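Local coordinates for citrate lyase subunit beta-like protein (Mycobacterium tuberculosis H37Rv, PDB 6CHU) that probably acts as a magnesium-dependent carbon-carbon lyase of the HpcH/HpaI aldolase family, with roles in itaconate dissimilation and leucine catabolism, at residues L59-I73 / L85-P99. Numbering follows the deposited sequence. Where two conformers were deposited one is given.
Sequences LRDTPLDPERTVVRI and LEALAGTAYTTVMLP. With EDO (1,2-ethanediol), chain G; ACT (acetate ion), chain E; ACT (acetate ion), chain F.
Tyr-93 lays its ring among Leu-59, Pro-66, Thr-69 and Val-71; CG2 of Val-71 meets the ring at CD2 (3.7 Å), the two side chains crossing at about a right angle. With CG anti to the carbonyl carbon (chi1 -57°), the ring is sent toward the loop that follows helix 52-61, and its OH takes a nearly straight bond from Leu-64 N (2.9 Å, 171°). The same hydroxyl donates to water 1, which lies in the ring plane and in turn donates to the carbonyls of Leu-59 and Thr-62, tying the helix end to the ring. Strands 69-72 and 95-98 are neighbours in the parallel TIM barrel, joined through helix 79-89 as a right-handed beta-alpha-beta unit. They are laced by Val-71 N to Thr-95 O, Met-97 N to Val-71 O (2.8 Å) and Ile-73 N to Met-97 O. Outside the barrel, Leu-88 CD1 touches Ile-73 CG2 (3.7 Å), while Leu-88 CD2 meets Leu-59 CD2 (3.8 Å). Inside, Arg-72 CD lies against Met-97 SD. The guanidinium of Arg-72, a substrate-binding residue, bonds one acetate through NH2 and another through NH1, both at its edge; the side chain lies about 4 Å from the magnesium ion, and a salt bridge from NE to Asp-42 helps position it.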
loop_
_atom_site.group_PDB
_atom_site.type_symbol
_atom_site.label_atom_id
_atom_site.label_comp_id
_atom_site.label_asym_id
_atom_site.label_seq_id
_atom_site.Cartn_x
_atom_site.Cartn_y
_atom_site.Cartn_z
ATOM N N LEU A 59 -3.331 6.561 -38.280
ATOM C CA LEU A 59 -2.493 7.415 -37.448
ATOM C C LEU A 59 -1.676 8.379 -38.295
ATOM O O LEU A 59 -1.565 9.566 -37.969
ATOM C CB LEU A 59 -1.575 6.551 -36.586
ATOM C CG LEU A 59 -0.834 7.282 -35.471
ATOM C CD1 LEU A 59 -1.810 7.616 -34.355
ATOM C CD2 LEU A 59 0.328 6.433 -34.959
ATOM N N ARG A 60 -1.100 7.882 -39.391
ATOM C CA ARG A 60 -0.334 8.737 -40.291
ATOM C C ARG A 60 -1.239 9.662 -41.096
ATOM O O ARG A 60 -0.888 10.822 -41.344
ATOM C CB ARG A 60 0.502 7.885 -41.248
ATOM C CG ARG A 60 1.433 6.873 -40.599
ATOM C CD ARG A 60 2.256 6.178 -41.689
ATOM N NE ARG A 60 2.933 4.974 -41.216
ATOM C CZ ARG A 60 2.417 3.749 -41.282
ATOM N NH1 ARG A 60 1.211 3.561 -41.804
ATOM N NH2 ARG A 60 3.105 2.709 -40.827
ATOM N N ASP A 61 -2.404 9.170 -41.521
ATOM C CA ASP A 61 -3.192 9.856 -42.542
ATOM C C ASP A 61 -4.110 10.939 -41.994
ATOM O O ASP A 61 -4.447 11.875 -42.728
ATOM C CB ASP A 61 -4.039 8.848 -43.328
ATOM C CG ASP A 61 -3.200 7.888 -44.149
ATOM O OD1 ASP A 61 -2.031 8.213 -44.441
ATOM O OD2 ASP A 61 -3.713 6.806 -44.509
ATOM N N THR A 62 -4.524 10.842 -40.735
ATOM C CA THR A 62 -5.533 11.729 -40.158
ATOM C C THR A 62 -4.956 12.339 -38.887
ATOM O O THR A 62 -5.236 11.876 -37.774
ATOM C CB THR A 62 -6.836 10.972 -39.888
ATOM O OG1 THR A 62 -7.277 10.348 -41.106
ATOM C CG2 THR A 62 -7.926 11.912 -39.397
ATOM N N PRO A 63 -4.140 13.384 -39.018
ATOM C CA PRO A 63 -3.448 13.932 -37.848
ATOM C C PRO A 63 -4.357 14.774 -36.964
ATOM O O PRO A 63 -5.283 15.449 -37.430
ATOM C CB PRO A 63 -2.341 14.793 -38.472
ATOM C CG PRO A 63 -2.882 15.182 -39.799
ATOM C CD PRO A 63 -3.730 14.041 -40.272
ATOM N N LEU A 64 -4.076 14.716 -35.668
ATOM C CA LEU A 64 -4.663 15.587 -34.660
ATOM C C LEU A 64 -3.575 16.502 -34.109
ATOM O O LEU A 64 -2.391 16.339 -34.409
ATOM C CB LEU A 64 -5.314 14.769 -33.533
ATOM C CG LEU A 64 -6.610 14.011 -33.837
ATOM C CD1 LEU A 64 -7.143 13.339 -32.577
ATOM C CD2 LEU A 64 -7.650 14.958 -34.435
ATOM N N ASP A 65 -3.990 17.487 -33.312
ATOM C CA ASP A 65 -3.063 18.448 -32.716
ATOM C C ASP A 65 -2.094 17.725 -31.790
ATOM O O ASP A 65 -2.514 17.186 -30.756
ATOM C CB ASP A 65 -3.841 19.526 -31.955
ATOM C CG ASP A 65 -2.949 20.607 -31.361
ATOM O OD1 ASP A 65 -1.708 20.518 -31.457
ATOM O OD2 ASP A 65 -3.505 21.567 -30.792
ATOM N N PRO A 66 -0.796 17.688 -32.111
ATOM C CA PRO A 66 0.149 16.970 -31.244
ATOM C C PRO A 66 0.348 17.614 -29.882
ATOM O O PRO A 66 0.877 16.949 -28.990
ATOM C CB PRO A 66 1.449 16.968 -32.063
ATOM C CG PRO A 66 1.343 18.158 -32.920
ATOM C CD PRO A 66 -0.119 18.306 -33.265
ATOM N N GLU A 67 -0.067 18.871 -29.684
ATOM C CA GLU A 67 -0.040 19.459 -28.345
ATOM C C GLU A 67 -1.112 18.876 -27.431
ATOM O O GLU A 67 -1.045 19.075 -26.214
ATOM C CB GLU A 67 -0.221 20.981 -28.427
ATOM C CG GLU A 67 0.780 21.690 -29.331
ATOM C CD GLU A 67 2.221 21.435 -28.923
ATOM O OE1 GLU A 67 2.480 21.241 -27.715
ATOM O OE2 GLU A 67 3.095 21.425 -29.816
ATOM N N ARG A 68 -2.086 18.154 -27.983
ATOM C CA ARG A 68 -3.227 17.676 -27.211
ATOM C C ARG A 68 -3.569 16.228 -27.533
ATOM O O ARG A 68 -4.702 15.799 -27.288
ATOM C CB ARG A 68 -4.448 18.571 -27.465
ATOM C CG ARG A 68 -4.296 19.982 -26.937
ATOM C CD ARG A 68 -4.148 19.979 -25.420
ATOM N NE ARG A 68 -4.229 21.323 -24.854
ATOM C CZ ARG A 68 -3.177 22.051 -24.493
ATOM N NH1 ARG A 68 -1.950 21.562 -24.634
ATOM N NH2 ARG A 68 -3.348 23.266 -23.989
ATOM N N THR A 69 -2.617 15.472 -28.082
ATOM C CA THR A 69 -2.856 14.093 -28.477
ATOM C C THR A 69 -1.671 13.232 -28.071
ATOM O O THR A 69 -0.516 13.605 -28.292
ATOM C CB THR A 69 -3.090 13.976 -29.989
ATOM O OG1 THR A 69 -4.050 14.960 -30.390
ATOM C CG2 THR A 69 -3.642 12.593 -30.338
ATOM N N VAL A 70 -1.988 12.068 -27.494
ATOM C CA VAL A 70 -1.059 11.036 -27.037
ATOM C C VAL A 70 -1.414 9.737 -27.755
ATOM O O VAL A 70 -2.582 9.498 -28.074
ATOM C CB VAL A 70 -1.139 10.871 -25.495
ATOM C CG1 VAL A 70 -0.341 9.660 -25.002
ATOM C CG2 VAL A 70 -0.670 12.142 -24.802
ATOM N N VAL A 71 -0.415 8.897 -28.029
ATOM C CA VAL A 71 -0.644 7.641 -28.744
ATOM C C VAL A 71 -0.351 6.485 -27.800
ATOM O O VAL A 71 0.772 6.364 -27.294
ATOM C CB VAL A 71 0.213 7.546 -30.020
ATOM C CG1 VAL A 71 -0.052 6.234 -30.754
ATOM C CG2 VAL A 71 -0.069 8.741 -30.952
ATOM N N ARG A 72 -1.354 5.635 -27.549
ATOM C CA ARG A 72 -1.101 4.412 -26.794
ATOM C C ARG A 72 -0.573 3.342 -27.737
ATOM O O ARG A 72 -1.263 2.928 -28.679
ATOM C CB ARG A 72 -2.338 3.902 -26.052
ATOM C CG ARG A 72 -1.970 2.642 -25.223
ATOM C CD ARG A 72 -2.981 2.273 -24.137
ATOM N NE ARG A 72 -4.213 1.698 -24.675
ATOM C CZ ARG A 72 -5.121 1.076 -23.919
ATOM N NH1 ARG A 72 -4.905 0.956 -22.614
ATOM N NH2 ARG A 72 -6.233 0.575 -24.457
ATOM N N ILE A 73 0.673 2.925 -27.501
ATOM C CA ILE A 73 1.311 1.883 -28.292
ATOM C C ILE A 73 1.071 0.543 -27.612
ATOM O O ILE A 73 0.366 0.466 -26.606
ATOM C CB ILE A 73 2.816 2.165 -28.477
ATOM C CG1 ILE A 73 3.539 2.167 -27.125
ATOM C CG2 ILE A 73 3.016 3.502 -29.205
ATOM C CD1 ILE A 73 5.056 2.526 -27.210
ATOM N N LEU A 85 6.009 1.905 -33.415
ATOM C CA LEU A 85 7.047 2.932 -33.428
ATOM C C LEU A 85 7.450 3.292 -34.848
ATOM O O LEU A 85 7.748 4.463 -35.139
ATOM C CB LEU A 85 8.253 2.462 -32.614
ATOM C CG LEU A 85 7.992 2.230 -31.123
ATOM C CD1 LEU A 85 9.300 1.895 -30.413
ATOM C CD2 LEU A 85 7.329 3.435 -30.467
ATOM N N GLU A 86 7.443 2.315 -35.755
ATOM C CA GLU A 86 7.696 2.632 -37.154
ATOM C C GLU A 86 6.627 3.567 -37.703
ATOM O O GLU A 86 6.942 4.545 -38.392
ATOM C CB GLU A 86 7.771 1.352 -37.975
ATOM C CG GLU A 86 9.002 0.533 -37.670
ATOM C CD GLU A 86 8.880 -0.904 -38.142
ATOM O OE1 GLU A 86 7.849 -1.254 -38.758
ATOM O OE2 GLU A 86 9.817 -1.685 -37.886
ATOM N N ALA A 87 5.357 3.294 -37.397
ATOM C CA ALA A 87 4.287 4.159 -37.884
ATOM C C ALA A 87 4.390 5.556 -37.289
ATOM O O ALA A 87 4.143 6.554 -37.981
ATOM C CB ALA A 87 2.924 3.540 -37.571
ATOM N N LEU A 88 4.769 5.647 -36.011
ATOM C CA LEU A 88 4.869 6.938 -35.337
ATOM C C LEU A 88 5.943 7.822 -35.946
ATOM O O LEU A 88 5.874 9.052 -35.820
ATOM C CB LEU A 88 5.174 6.726 -33.865
ATOM C CG LEU A 88 3.958 6.492 -32.987
ATOM C CD1 LEU A 88 4.404 5.976 -31.622
ATOM C CD2 LEU A 88 3.182 7.804 -32.864
ATOM N N ALA A 89 6.951 7.214 -36.576
ATOM C CA ALA A 89 8.058 7.975 -37.147
ATOM C C ALA A 89 7.570 9.055 -38.104
ATOM O O ALA A 89 8.129 10.160 -38.151
ATOM C CB ALA A 89 9.014 7.027 -37.868
ATOM N N GLY A 90 6.532 8.755 -38.879
ATOM C CA GLY A 90 6.018 9.701 -39.849
ATOM C C GLY A 90 4.869 10.541 -39.335
ATOM O O GLY A 90 4.010 10.966 -40.114
ATOM N N THR A 91 4.832 10.777 -38.026
ATOM C CA THR A 91 3.853 11.645 -37.388
ATOM C C THR A 91 4.569 12.733 -36.601
ATOM O O THR A 91 5.791 12.720 -36.434
ATOM C CB THR A 91 2.933 10.871 -36.435
ATOM O OG1 THR A 91 3.677 10.475 -35.276
ATOM C CG2 THR A 91 2.348 9.637 -37.115
ATOM N N ALA A 92 3.786 13.677 -36.092
ATOM C CA ALA A 92 4.326 14.748 -35.273
ATOM C C ALA A 92 4.130 14.490 -33.790
ATOM O O ALA A 92 4.403 15.378 -32.975
ATOM C CB ALA A 92 3.699 16.085 -35.664
ATOM N N TYR A 93 3.660 13.301 -33.418
ATOM C CA TYR A 93 3.419 13.008 -32.013
ATOM C C TYR A 93 4.738 12.791 -31.288
ATOM O O TYR A 93 5.704 12.273 -31.856
ATOM C CB TYR A 93 2.512 11.788 -31.868
ATOM C CG TYR A 93 1.201 11.978 -32.601
ATOM C CD1 TYR A 93 0.365 13.044 -32.289
ATOM C CD2 TYR A 93 0.815 11.118 -33.619
ATOM C CE1 TYR A 93 -0.830 13.240 -32.965
ATOM C CE2 TYR A 93 -0.384 11.303 -34.300
ATOM C CZ TYR A 93 -1.197 12.368 -33.973
ATOM O OH TYR A 93 -2.390 12.561 -34.643
ATOM N N THR A 94 4.784 13.240 -30.039
ATOM C CA THR A 94 5.972 13.156 -29.202
ATOM C C THR A 94 5.782 12.296 -27.967
ATOM O O THR A 94 6.783 11.918 -27.339
ATOM C CB THR A 94 6.391 14.552 -28.716
ATOM O OG1 THR A 94 5.348 15.072 -27.879
ATOM C CG2 THR A 94 6.618 15.492 -29.877
ATOM N N THR A 95 4.545 11.990 -27.591
ATOM C CA THR A 95 4.244 11.384 -26.301
ATOM C C THR A 95 3.466 10.098 -26.522
ATOM O O THR A 95 2.457 10.092 -27.242
ATOM C CB THR A 95 3.454 12.365 -25.421
ATOM O OG1 THR A 95 4.218 13.566 -25.260
ATOM C CG2 THR A 95 3.157 11.764 -24.039
ATOM N N VAL A 96 3.958 9.007 -25.938
ATOM C CA VAL A 96 3.306 7.709 -26.052
ATOM C C VAL A 96 2.854 7.240 -24.675
ATOM O O VAL A 96 3.428 7.601 -23.641
ATOM C CB VAL A 96 4.218 6.648 -26.708
ATOM C CG1 VAL A 96 4.541 7.038 -28.153
ATOM C CG2 VAL A 96 5.499 6.449 -25.887
ATOM N N MET A 97 1.821 6.409 -24.679
ATOM C CA MET A 97 1.342 5.727 -23.486
ATOM C C MET A 97 1.735 4.263 -23.609
ATOM O O MET A 97 1.411 3.616 -24.612
ATOM C CB MET A 97 -0.175 5.876 -23.329
ATOM C CG MET A 97 -0.728 5.125 -22.119
ATOM S SD MET A 97 -2.514 5.362 -21.923
ATOM C CE MET A 97 -2.587 7.057 -21.369
ATOM N N LEU A 98 2.450 3.756 -22.601
ATOM C CA LEU A 98 2.971 2.398 -22.612
ATOM C C LEU A 98 2.096 1.501 -21.746
ATOM O O LEU A 98 2.119 1.640 -20.513
ATOM C CB LEU A 98 4.408 2.380 -22.096
ATOM C CG LEU A 98 5.017 0.979 -21.929
ATOM C CD1 LEU A 98 5.241 0.316 -23.261
ATOM C CD2 LEU A 98 6.320 1.049 -21.110
ATOM N N PRO A 99 1.329 0.580 -22.318
ATOM C CA PRO A 99 0.501 -0.309 -21.496
ATOM C C PRO A 99 1.349 -1.423 -20.909
ATOM O O PRO A 99 2.443 -1.736 -21.394
ATOM C CB PRO A 99 -0.519 -0.859 -22.500
ATOM C CG PRO A 99 0.292 -0.970 -23.769
ATOM C CD PRO A 99 1.240 0.231 -23.749
HETATM C C1 EDO G . 8.169 10.437 -34.092
HETATM O O1 EDO G . 7.229 11.521 -34.090
HETATM C C2 EDO G . 7.767 9.430 -33.023
HETATM O O2 EDO G . 8.840 8.510 -32.815
HETATM C C ACT E . -9.242 0.052 -22.865
HETATM O O ACT E . -10.221 -0.195 -22.111
HETATM O OXT ACT E . -8.137 -0.533 -22.916
HETATM C CH3 ACT E . -9.447 1.250 -23.865
HETATM C C ACT F . -6.576 0.496 -19.427
HETATM O O ACT F . -6.792 0.319 -18.195
HETATM O OXT ACT F . -5.968 -0.268 -20.239
HETATM C CH3 ACT F . -7.151 1.804 -20.038
HETATM O O HOH W 1 -3.397 10.708 -36.220
HETATM O O HOH W 2 3.655 16.713 -29.060
HETATM O O HOH W 3 2.109 13.726 -28.692
#